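Local coordinates for ricin B lectin (Clostridium thermocellum, PDB 3VSF), which is an exo-beta-1,3-galactanase that joins a family 43 glycoside hydrolase domain, probably the part that cleaves galactan, to a galactose-binding beta-trefoil module, at residues Cys187-Asp192 with Gly197-Ala202; Lys121-Ala126 with Tyr212-Asp217; Gly62-Gly67 with Gly129-Trp134; Cys238-Asn243 with Thr301-Met306. One frame throughout, in Å; residues are numbered along the deposited sequence.

Contact 1: Cys187-Asp192 with Gly197-Ala202; sequences CNVFVD and GYFISA
C187-V191 and G197-S201 pair as an antiparallel hairpin, their axes 4.6 Å apart, with N188-I200 and F190-Y198 as the hydrogen-bonded pairs and C187-S201, V189-F199 and V191-G197 as the non-hydrogen-bonded ones. Each hydrogen-bonded pair is closed by two bonds; the straightest runs from I200 N to N188 O (2.9 Å). On the face of C187, V189 and F199, the phenyl ring crosses the hairpin: with CG anti to the backbone N (chi1 175°), F199 lays CZ 3.5 Å from C187 CB. C187 SG stands obliquely to the F199 ring, 5.0 Å from its centroid, while V189 CG1 comes to the ring edge. The reverse face carries F190 and Y198, which lie side by side and point the same way, F190 CD1 being 3.9 Å from Y198 CD2. Y198 also turns its ring edge to F190 O, and D192 CB packs against CE2 of the tyrosine. The N188 amide, its end leading away from the partner strand, accepts V189 N at OD1 (2.8 Å), while ND2 bonds to P237 O. As the first two strands of a four-stranded propeller blade, the hairpin continues through backbone bonds to strand 208-214; its F199 face meets W134 and strand 116-124 of the preceding blade, and F190 lies against L239 on strand 237-241 of the next.

Contact 2: Lys121-Ala126 with Tyr212-Asp217; sequences KVMYNA and YELTPD
M123 reaches across to L214, the two side chains meeting tip to tip with SD 3.8 Å from L214 CD1. The methionine leaves its backbone with CG between the N and the carbonyl carbon (chi1 58°), and a bend at chi3 sets M123 CE 4.1 Å from L214 CD1. Around this pair, V189 and V191 also touch M123, and F199 touches L214, so the sulfur enters a mostly apolar layer. The two segments belong to successive blades of the five-bladed beta-propeller expected of family 43: M123 lies on the first strand of one blade, L214 on the third strand of the next, and the contact is made between sheets rather than within one. Two residues on, past the end of the strand, N125 supplies the polar link. Its ND2 donates to P216 O (2.7 Å) in the carbonyl plane, on a lone pair, although the acceptor is tilted 24° from the asparagine's own amide plane. OD1 of the same amide receives weak bonds from S127 N and T128 N, which hold the group from its other end. The loop receiving N125 is itself braced: T215 OG1 donates to D217 OD1 (2.6 Å), which also accepts K219 N in an Asx turn.

Contact 3: Gly62-Gly67 with Gly129-Trp134; sequences GMLKHG and GEFVMW
F131 presents the edge of its ring to two side chains of strand 61-66, those of L64 and H66, which, two residues apart, leave the strand on the same side. The backbones stay well separated, 9.8 Å between L64 CA and F131 CA, and the space between them is bridged by side chains. H66 has CG anti to its backbone N (chi1 -169°), a setting that extends the imidazole toward F131 and turns one face to it. F131 takes the alternative in which CG is anti to the carbonyl carbon (chi1 -61°), and this carries its ring forward until CZ stands over the centre of the imidazole, 3.5 Å above the H66 plane. The result is a T-shaped stack, the phenyl edge on the histidine face, with the planes at 83° and the centroids of the H66 and F131 rings 4.8 Å apart. L64, also extended from its backbone N, uses a single branch: CD2 meets the neighbouring part of the same phenyl edge, 3.5 Å from F131 CD1. Between these two, K65 points to the opposite side of its strand, where NZ donates to G67 O from above the carbonyl plane and takes part in a cation-pi contact with Y70. Y124 of strand 116-124 meets both the H66 and F131 rings, completing an aromatic cluster, and P156 touches F131 as well. This is side-chain packing between adjacent blades of a beta-propeller, the first strand of the first blade against the second strand of the next.

Contact 4: Cys238-Asn243 with Thr301-Met306; sequences CLIKRN and TSYLYM
Y303 thrusts its ring between the blades to reach K241 and R242, and its hydroxyl is the centre of the close-packed part. OH donates to K241 O (3.2 Å), approaching well to one side of the C=O direction, at a C=O...donor angle of 129° and somewhat out of the carbonyl plane. Y303 OH also lies 3.3 Å from R242 CG, with Y303 CZ close behind, so the phenol oxygen touches both a main-chain carbonyl and the aliphatic stem of the arginine, from directions about at right angles. Y303 is aimed there by its first torsion, which sets CG anti to the carbonyl carbon (chi1 -69°). Deeper in, the fit is slacker: I240 CD1 comes obliquely to the ring at 4.4 Å from Y303 CD1, while L328 touches the isoleucine and F330 meets the tyrosine edge to face. Toward solvent the contact loosens further. R242 runs past the ring, bends at chi3 and carries its guanidinium away, with the two planes 59° apart; Y303 CE2 lies near the guanidinium edge, and the group is not stacked on the phenol. K241 lends only its backbone here, since its CB is directed away from Y303, and NZ bonds to Y246 OH. The arrangement is an interblade contact of the five-bladed propeller fold found in family 43 hydrolases, linking the end of the fourth blade's first strand to the second strand of the fifth.

From the N terminus, the first blade supplies 62-67, and contact 3 closes a loop of 61 residues when 129-134 returns to it. Before that happens, 121-126 has opened contact 2, so contacts 2 and 3 cross, sharing the second blade, where 121-126 and 129-134 are paired neighbours. Contact 1, a hairpin of the third blade, opens and closes inside the loop that 212-217 finally closes, and its second strand pairs with 212-214. Contact 4 follows in series and ties the fourth blade to the fifth. F190 packs on L239 and K241, and D192 makes a long, weak ion pair with K241, joining contacts 1 and 4, while M63 and M306 meet between the first and last blades, where the ring closes.

Contact 1: Cys187-Asp192 with Gly197-Ala202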
# COMPACT_ATOMS: atom_id res chain seq x y z
N CYS A 187 -4.55 -3.89 -15.57
CA CYS A 187 -4.52 -5.34 -15.40
C CYS A 187 -3.58 -5.79 -14.29
O CYS A 187 -2.89 -4.99 -13.67
CB CYS A 187 -4.11 -6.01 -16.71
SG CYS A 187 -2.44 -5.58 -17.25
N ASN A 188 -3.56 -7.10 -14.05
CA ASN A 188 -2.67 -7.71 -13.07
C ASN A 188 -2.74 -9.23 -13.15
O ASN A 188 -3.72 -9.79 -13.65
CB ASN A 188 -3.03 -7.24 -11.66
CG ASN A 188 -1.82 -7.17 -10.74
OD1 ASN A 188 -0.86 -7.92 -10.91
ND2 ASN A 188 -1.86 -6.26 -9.78
N VAL A 189 -1.70 -9.91 -12.67
CA VAL A 189 -1.64 -11.36 -12.74
C VAL A 189 -1.63 -12.00 -11.36
O VAL A 189 -1.24 -11.38 -10.37
CB VAL A 189 -0.40 -11.84 -13.52
CG1 VAL A 189 -0.45 -11.34 -14.95
CG2 VAL A 189 0.87 -11.39 -12.83
N PHE A 190 -2.06 -13.26 -11.29
CA PHE A 190 -2.11 -14.00 -10.04
C PHE A 190 -1.93 -15.50 -10.25
O PHE A 190 -2.53 -16.08 -11.16
CB PHE A 190 -3.43 -13.73 -9.31
CG PHE A 190 -3.70 -14.67 -8.18
CD1 PHE A 190 -4.60 -15.72 -8.33
CD2 PHE A 190 -3.06 -14.53 -6.96
CE1 PHE A 190 -4.85 -16.59 -7.30
CE2 PHE A 190 -3.31 -15.40 -5.92
CZ PHE A 190 -4.21 -16.44 -6.09
N VAL A 191 -1.10 -16.11 -9.41
CA VAL A 191 -0.88 -17.55 -9.47
C VAL A 191 -1.47 -18.23 -8.24
O VAL A 191 -1.03 -17.98 -7.12
CB VAL A 191 0.63 -17.88 -9.55
CG1 VAL A 191 0.83 -19.36 -9.83
CG2 VAL A 191 1.30 -17.04 -10.61
N ASP A 192 -2.46 -19.08 -8.45
CA ASP A 192 -3.16 -19.73 -7.35
C ASP A 192 -2.37 -20.90 -6.78
O ASP A 192 -1.37 -21.33 -7.36
CB ASP A 192 -4.55 -20.19 -7.80
CG ASP A 192 -5.46 -20.52 -6.63
OD1 ASP A 192 -5.26 -19.94 -5.54
OD2 ASP A 192 -6.38 -21.34 -6.80
N GLY A 197 -3.06 -20.24 -13.42
CA GLY A 197 -2.73 -18.85 -13.68
C GLY A 197 -3.98 -18.02 -13.93
O GLY A 197 -4.96 -18.51 -14.48
N TYR A 198 -3.93 -16.76 -13.52
CA TYR A 198 -5.08 -15.87 -13.68
C TYR A 198 -4.66 -14.48 -14.16
O TYR A 198 -3.63 -13.95 -13.74
CB TYR A 198 -5.86 -15.76 -12.37
CG TYR A 198 -6.54 -17.05 -11.96
CD1 TYR A 198 -7.86 -17.30 -12.31
CD2 TYR A 198 -5.86 -18.01 -11.23
CE1 TYR A 198 -8.49 -18.47 -11.93
CE2 TYR A 198 -6.48 -19.19 -10.85
CZ TYR A 198 -7.79 -19.41 -11.21
OH TYR A 198 -8.41 -20.58 -10.83
N PHE A 199 -5.47 -13.92 -15.04
CA PHE A 199 -5.25 -12.57 -15.55
C PHE A 199 -6.50 -11.73 -15.31
O PHE A 199 -7.60 -12.13 -15.68
CB PHE A 199 -4.91 -12.60 -17.04
CG PHE A 199 -4.78 -11.25 -17.67
CD1 PHE A 199 -3.59 -10.54 -17.59
CD2 PHE A 199 -5.84 -10.68 -18.35
CE1 PHE A 199 -3.46 -9.29 -18.17
CE2 PHE A 199 -5.73 -9.43 -18.93
CZ PHE A 199 -4.53 -8.74 -18.84
N ILE A 200 -6.33 -10.58 -14.67
CA ILE A 200 -7.45 -9.71 -14.36
C ILE A 200 -7.26 -8.34 -14.99
O ILE A 200 -6.16 -7.80 -15.00
CB ILE A 200 -7.66 -9.57 -12.84
CG1 ILE A 200 -8.93 -8.78 -12.53
CG2 ILE A 200 -6.44 -8.92 -12.19
CD1 ILE A 200 -9.25 -8.69 -11.06
N SER A 201 -8.34 -7.78 -15.53
CA SER A 201 -8.29 -6.48 -16.18
C SER A 201 -9.66 -5.81 -16.22
O SER A 201 -10.68 -6.48 -16.09
CB SER A 201 -7.72 -6.60 -17.59
OG SER A 201 -8.56 -7.39 -18.42
N ALA A 202 -9.66 -4.49 -16.39
CA ALA A 202 -10.90 -3.73 -16.44
C ALA A 202 -11.53 -3.79 -17.83
O ALA A 202 -10.92 -3.37 -18.82
CB ALA A 202 -10.66 -2.29 -16.03

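Contact 2: Lys121-Ala126 with Tyr212-Asp217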
# COMPACT_ATOMS: atom_id res chain seq x y z
N LYS A 121 3.07 -6.99 -15.68
CA LYS A 121 3.24 -7.92 -14.57
C LYS A 121 3.90 -9.21 -15.05
O LYS A 121 3.71 -9.63 -16.20
CB LYS A 121 1.90 -8.22 -13.92
CG LYS A 121 1.15 -6.99 -13.44
CD LYS A 121 1.95 -6.21 -12.41
CE LYS A 121 1.20 -4.98 -11.93
NZ LYS A 121 0.93 -4.02 -13.04
N VAL A 122 4.66 -9.85 -14.17
CA VAL A 122 5.34 -11.10 -14.50
C VAL A 122 4.97 -12.22 -13.54
O VAL A 122 4.99 -12.03 -12.32
CB VAL A 122 6.87 -10.92 -14.53
CG1 VAL A 122 7.56 -12.28 -14.58
CG2 VAL A 122 7.28 -10.06 -15.71
N MET A 123 4.64 -13.38 -14.09
CA MET A 123 4.30 -14.55 -13.29
C MET A 123 5.16 -15.74 -13.72
O MET A 123 5.60 -15.81 -14.87
CB MET A 123 2.82 -14.88 -13.44
CG MET A 123 2.38 -15.14 -14.88
SD MET A 123 0.59 -15.16 -15.08
CE MET A 123 0.13 -16.46 -13.93
N TYR A 124 5.39 -16.67 -12.80
CA TYR A 124 6.21 -17.84 -13.11
C TYR A 124 5.37 -19.12 -13.24
O TYR A 124 4.40 -19.32 -12.52
CB TYR A 124 7.29 -18.04 -12.05
CG TYR A 124 8.04 -19.35 -12.19
CD1 TYR A 124 7.74 -20.43 -11.37
CD2 TYR A 124 9.04 -19.51 -13.14
CE1 TYR A 124 8.41 -21.63 -11.50
CE2 TYR A 124 9.72 -20.70 -13.28
CZ TYR A 124 9.40 -21.76 -12.45
OH TYR A 124 10.07 -22.96 -12.58
N ASN A 125 5.77 -19.97 -14.19
CA ASN A 125 5.09 -21.24 -14.41
C ASN A 125 5.97 -22.41 -13.98
O ASN A 125 7.06 -22.61 -14.51
CB ASN A 125 4.72 -21.38 -15.89
CG ASN A 125 3.83 -22.58 -16.16
OD1 ASN A 125 3.88 -23.58 -15.44
ND2 ASN A 125 3.01 -22.49 -17.20
N ALA A 126 5.48 -23.19 -13.02
CA ALA A 126 6.23 -24.34 -12.51
C ALA A 126 6.33 -25.43 -13.57
O ALA A 126 7.40 -26.02 -13.76
CB ALA A 126 5.57 -24.88 -11.25
N TYR A 212 -9.89 -13.51 -15.83
CA TYR A 212 -9.69 -14.56 -16.83
C TYR A 212 -8.81 -15.68 -16.29
O TYR A 212 -7.76 -15.42 -15.70
CB TYR A 212 -9.07 -13.98 -18.10
CG TYR A 212 -9.84 -12.83 -18.71
CD1 TYR A 212 -10.93 -13.06 -19.54
CD2 TYR A 212 -9.46 -11.52 -18.46
CE1 TYR A 212 -11.63 -12.01 -20.10
CE2 TYR A 212 -10.16 -10.46 -19.02
CZ TYR A 212 -11.24 -10.72 -19.83
OH TYR A 212 -11.94 -9.67 -20.39
N GLU A 213 -9.23 -16.92 -16.50
CA GLU A 213 -8.42 -18.07 -16.15
C GLU A 213 -7.52 -18.43 -17.33
O GLU A 213 -7.99 -18.58 -18.45
CB GLU A 213 -9.30 -19.27 -15.79
CG GLU A 213 -8.52 -20.53 -15.46
CD GLU A 213 -9.42 -21.70 -15.12
OE1 GLU A 213 -10.65 -21.51 -15.03
OE2 GLU A 213 -8.90 -22.83 -14.95
N LEU A 214 -6.22 -18.55 -17.06
CA LEU A 214 -5.26 -18.82 -18.12
C LEU A 214 -5.09 -20.32 -18.37
O LEU A 214 -5.36 -21.14 -17.49
CB LEU A 214 -3.90 -18.21 -17.77
CG LEU A 214 -3.89 -16.71 -17.49
CD1 LEU A 214 -2.49 -16.24 -17.11
CD2 LEU A 214 -4.42 -15.94 -18.69
N THR A 215 -4.66 -20.66 -19.58
CA THR A 215 -4.32 -22.04 -19.90
C THR A 215 -3.07 -22.44 -19.12
O THR A 215 -2.37 -21.58 -18.59
CB THR A 215 -4.06 -22.21 -21.41
OG1 THR A 215 -3.13 -21.21 -21.86
CG2 THR A 215 -5.36 -22.06 -22.19
N PRO A 216 -2.80 -23.75 -19.03
CA PRO A 216 -1.65 -24.25 -18.26
C PRO A 216 -0.34 -23.52 -18.57
O PRO A 216 0.53 -23.44 -17.71
CB PRO A 216 -1.55 -25.71 -18.71
CG PRO A 216 -2.96 -26.08 -19.01
CD PRO A 216 -3.60 -24.85 -19.59
N ASP A 217 -0.20 -23.00 -19.79
CA ASP A 217 1.04 -22.34 -20.20
C ASP A 217 1.10 -20.87 -19.77
O ASP A 217 2.14 -20.22 -19.93
CB ASP A 217 1.26 -22.47 -21.71
CG ASP A 217 0.09 -21.94 -22.52
OD1 ASP A 217 -0.52 -20.93 -22.11
OD2 ASP A 217 -0.23 -22.54 -23.57

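Contact 3: Gly62-Gly67 with Gly129-Trp134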
# COMPACT_ATOMS: atom_id res chain seq x y z
N GLY A 62 5.50 -4.31 -10.99
CA GLY A 62 5.12 -5.43 -10.16
C GLY A 62 6.37 -6.15 -9.67
O GLY A 62 7.48 -5.69 -9.93
N MET A 63 6.19 -7.27 -8.99
CA MET A 63 7.34 -8.00 -8.44
C MET A 63 7.12 -9.50 -8.39
O MET A 63 6.00 -9.98 -8.20
CB MET A 63 7.70 -7.46 -7.06
CG MET A 63 8.90 -8.13 -6.42
SD MET A 63 9.49 -7.25 -4.96
CE MET A 63 9.87 -5.65 -5.68
N LEU A 64 8.21 -10.25 -8.54
CA LEU A 64 8.16 -11.71 -8.50
C LEU A 64 9.31 -12.26 -7.66
O LEU A 64 10.44 -11.80 -7.77
CB LEU A 64 8.22 -12.29 -9.91
CG LEU A 64 8.13 -13.81 -10.03
CD1 LEU A 64 6.77 -14.30 -9.55
CD2 LEU A 64 8.38 -14.25 -11.46
N LYS A 65 9.00 -13.23 -6.81
CA LYS A 65 10.02 -13.87 -5.99
C LYS A 65 10.38 -15.24 -6.55
O LYS A 65 9.59 -16.19 -6.46
CB LYS A 65 9.52 -14.01 -4.54
CG LYS A 65 10.43 -14.83 -3.64
CD LYS A 65 11.84 -14.27 -3.59
CE LYS A 65 12.66 -14.92 -2.48
NZ LYS A 65 12.68 -16.40 -2.58
N HIS A 66 11.56 -15.35 -7.13
CA HIS A 66 12.03 -16.61 -7.68
C HIS A 66 13.46 -16.90 -7.26
O HIS A 66 14.35 -16.07 -7.46
CB HIS A 66 11.91 -16.61 -9.21
CG HIS A 66 12.11 -17.95 -9.84
ND1 HIS A 66 13.31 -18.35 -10.39
CD2 HIS A 66 11.26 -19.00 -9.99
CE1 HIS A 66 13.19 -19.58 -10.86
NE2 HIS A 66 11.96 -19.99 -10.63
N GLY A 67 13.68 -18.07 -6.69
CA GLY A 67 15.00 -18.46 -6.23
C GLY A 67 15.45 -17.66 -5.02
O GLY A 67 14.84 -17.74 -3.95
N GLY A 129 8.41 -23.79 -16.76
CA GLY A 129 9.68 -23.32 -16.26
C GLY A 129 10.09 -22.02 -16.93
O GLY A 129 11.26 -21.64 -16.93
N GLU A 130 9.10 -21.33 -17.50
CA GLU A 130 9.35 -20.07 -18.19
C GLU A 130 8.49 -18.95 -17.59
O GLU A 130 7.39 -19.19 -17.10
CB GLU A 130 9.07 -20.21 -19.69
CG GLU A 130 7.65 -20.63 -20.02
CD GLU A 130 7.48 -21.00 -21.48
OE1 GLU A 130 6.35 -21.35 -21.88
OE2 GLU A 130 8.48 -20.94 -22.23
N PHE A 131 9.02 -17.73 -17.63
CA PHE A 131 8.33 -16.58 -17.05
C PHE A 131 7.42 -15.89 -18.07
O PHE A 131 7.90 -15.36 -19.07
CB PHE A 131 9.34 -15.58 -16.49
CG PHE A 131 10.21 -16.15 -15.41
CD1 PHE A 131 9.84 -16.04 -14.08
CD2 PHE A 131 11.41 -16.78 -15.71
CE1 PHE A 131 10.64 -16.56 -13.07
CE2 PHE A 131 12.21 -17.30 -14.71
CZ PHE A 131 11.83 -17.19 -13.39
N VAL A 132 6.13 -15.89 -17.79
CA VAL A 132 5.15 -15.25 -18.67
C VAL A 132 4.86 -13.82 -18.20
O VAL A 132 4.65 -13.57 -17.02
CB VAL A 132 3.84 -16.04 -18.72
CG1 VAL A 132 2.84 -15.36 -19.65
CG2 VAL A 132 4.10 -17.47 -19.18
N MET A 133 4.86 -12.88 -19.15
CA MET A 133 4.64 -11.48 -18.83
C MET A 133 3.39 -10.92 -19.52
O MET A 133 3.23 -11.05 -20.73
CB MET A 133 5.86 -10.65 -19.22
CG MET A 133 5.63 -9.15 -19.21
SD MET A 133 7.10 -8.20 -19.62
CE MET A 133 6.41 -6.57 -19.86
N TRP A 134 2.52 -10.29 -18.73
CA TRP A 134 1.32 -9.66 -19.26
C TRP A 134 1.40 -8.15 -19.09
O TRP A 134 2.22 -7.64 -18.33
CB TRP A 134 0.08 -10.21 -18.56
CG TRP A 134 -0.21 -11.63 -18.92
CD1 TRP A 134 0.42 -12.74 -18.44
CD2 TRP A 134 -1.21 -12.10 -19.82
NE1 TRP A 134 -0.12 -13.87 -18.99
CE2 TRP A 134 -1.13 -13.51 -19.85
CE3 TRP A 134 -2.17 -11.47 -20.62
CZ2 TRP A 134 -1.97 -14.29 -20.64
CZ3 TRP A 134 -3.01 -12.25 -21.40
CH2 TRP A 134 -2.90 -13.65 -21.40

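Contact 4: Cys238-Asn243 with Thr301-Met306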
# COMPACT_ATOMS: atom_id res chain seq x y z
N CYS A 238 -5.41 -5.54 -7.71
CA CYS A 238 -4.33 -6.39 -7.22
C CYS A 238 -4.93 -7.65 -6.60
O CYS A 238 -5.71 -7.57 -5.65
CB CYS A 238 -3.48 -5.66 -6.18
SG CYS A 238 -2.66 -4.17 -6.80
N LEU A 239 -4.58 -8.81 -7.14
CA LEU A 239 -5.13 -10.07 -6.67
C LEU A 239 -4.12 -10.86 -5.84
O LEU A 239 -3.04 -11.18 -6.31
CB LEU A 239 -5.63 -10.91 -7.84
CG LEU A 239 -6.37 -12.20 -7.48
CD1 LEU A 239 -7.52 -11.90 -6.52
CD2 LEU A 239 -6.88 -12.90 -8.73
N ILE A 240 -4.49 -11.16 -4.60
CA ILE A 240 -3.63 -11.92 -3.70
C ILE A 240 -4.42 -12.95 -2.89
O ILE A 240 -5.65 -12.95 -2.91
CB ILE A 240 -2.88 -11.00 -2.72
CG1 ILE A 240 -3.86 -10.27 -1.80
CG2 ILE A 240 -2.02 -10.00 -3.48
CD1 ILE A 240 -3.20 -9.33 -0.82
N LYS A 241 -3.70 -13.82 -2.19
CA LYS A 241 -4.33 -14.85 -1.37
C LYS A 241 -3.52 -15.04 -0.09
O LYS A 241 -2.30 -14.91 -0.09
CB LYS A 241 -4.42 -16.16 -2.14
CG LYS A 241 -5.14 -17.28 -1.41
CD LYS A 241 -5.21 -18.54 -2.27
CE LYS A 241 -6.02 -19.63 -1.60
NZ LYS A 241 -6.14 -20.84 -2.46
N ARG A 242 -4.20 -15.36 1.01
CA ARG A 242 -3.53 -15.54 2.29
C ARG A 242 -3.82 -16.91 2.91
O ARG A 242 -2.99 -17.81 2.85
CB ARG A 242 -3.90 -14.42 3.26
CG ARG A 242 -2.92 -14.26 4.41
CD ARG A 242 -3.34 -13.14 5.35
NE ARG A 242 -3.64 -13.64 6.69
CZ ARG A 242 -2.74 -13.74 7.67
NH1 ARG A 242 -1.49 -13.36 7.47
NH2 ARG A 242 -3.10 -14.20 8.86
N ASN A 243 -4.99 -17.05 3.52
CA ASN A 243 -5.37 -18.29 4.18
C ASN A 243 -6.68 -18.85 3.65
O ASN A 243 -7.68 -18.89 4.36
CB ASN A 243 -5.47 -18.09 5.69
CG ASN A 243 -4.25 -17.41 6.27
OD1 ASN A 243 -3.14 -17.56 5.75
ND2 ASN A 243 -4.44 -16.66 7.35
N THR A 301 5.49 -14.12 7.46
CA THR A 301 5.19 -13.53 6.16
C THR A 301 4.59 -12.13 6.30
O THR A 301 3.60 -11.94 7.02
CB THR A 301 4.24 -14.41 5.34
OG1 THR A 301 4.87 -15.67 5.06
CG2 THR A 301 3.88 -13.74 4.02
N SER A 302 5.18 -11.16 5.61
CA SER A 302 4.66 -9.80 5.59
C SER A 302 4.35 -9.38 4.15
O SER A 302 5.21 -9.43 3.28
CB SER A 302 5.66 -8.83 6.21
OG SER A 302 5.92 -9.16 7.57
N TYR A 303 3.11 -8.95 3.92
CA TYR A 303 2.68 -8.55 2.59
C TYR A 303 3.06 -7.10 2.28
O TYR A 303 2.71 -6.18 3.01
CB TYR A 303 1.17 -8.76 2.43
CG TYR A 303 0.77 -10.21 2.41
CD1 TYR A 303 0.38 -10.83 1.23
CD2 TYR A 303 0.79 -10.98 3.58
CE1 TYR A 303 0.01 -12.16 1.21
CE2 TYR A 303 0.43 -12.31 3.56
CZ TYR A 303 0.04 -12.90 2.38
OH TYR A 303 -0.32 -14.23 2.36
N LEU A 304 3.79 -6.91 1.18
CA LEU A 304 4.25 -5.59 0.78
C LEU A 304 3.31 -4.94 -0.24
O LEU A 304 2.90 -5.57 -1.21
CB LEU A 304 5.66 -5.66 0.20
CG LEU A 304 6.19 -4.38 -0.45
CD1 LEU A 304 6.22 -3.24 0.56
CD2 LEU A 304 7.57 -4.61 -1.04
N TYR A 305 2.98 -3.68 0.00
CA TYR A 305 2.14 -2.91 -0.91
C TYR A 305 2.98 -1.98 -1.76
O TYR A 305 3.85 -1.26 -1.25
CB TYR A 305 1.10 -2.10 -0.13
CG TYR A 305 0.52 -0.94 -0.90
CD1 TYR A 305 -0.66 -1.09 -1.63
CD2 TYR A 305 1.13 0.30 -0.91
CE1 TYR A 305 -1.19 -0.04 -2.34
CE2 TYR A 305 0.61 1.36 -1.61
CZ TYR A 305 -0.56 1.19 -2.33
OH TYR A 305 -1.09 2.24 -3.04
N MET A 306 2.73 -1.99 -3.07
CA MET A 306 3.42 -1.09 -3.99
C MET A 306 2.44 -0.13 -4.62
O MET A 306 1.34 -0.51 -5.01
CB MET A 306 4.13 -1.89 -5.08
CG MET A 306 5.11 -2.91 -4.55
SD MET A 306 5.89 -3.83 -5.88
CE MET A 306 6.77 -5.06 -4.92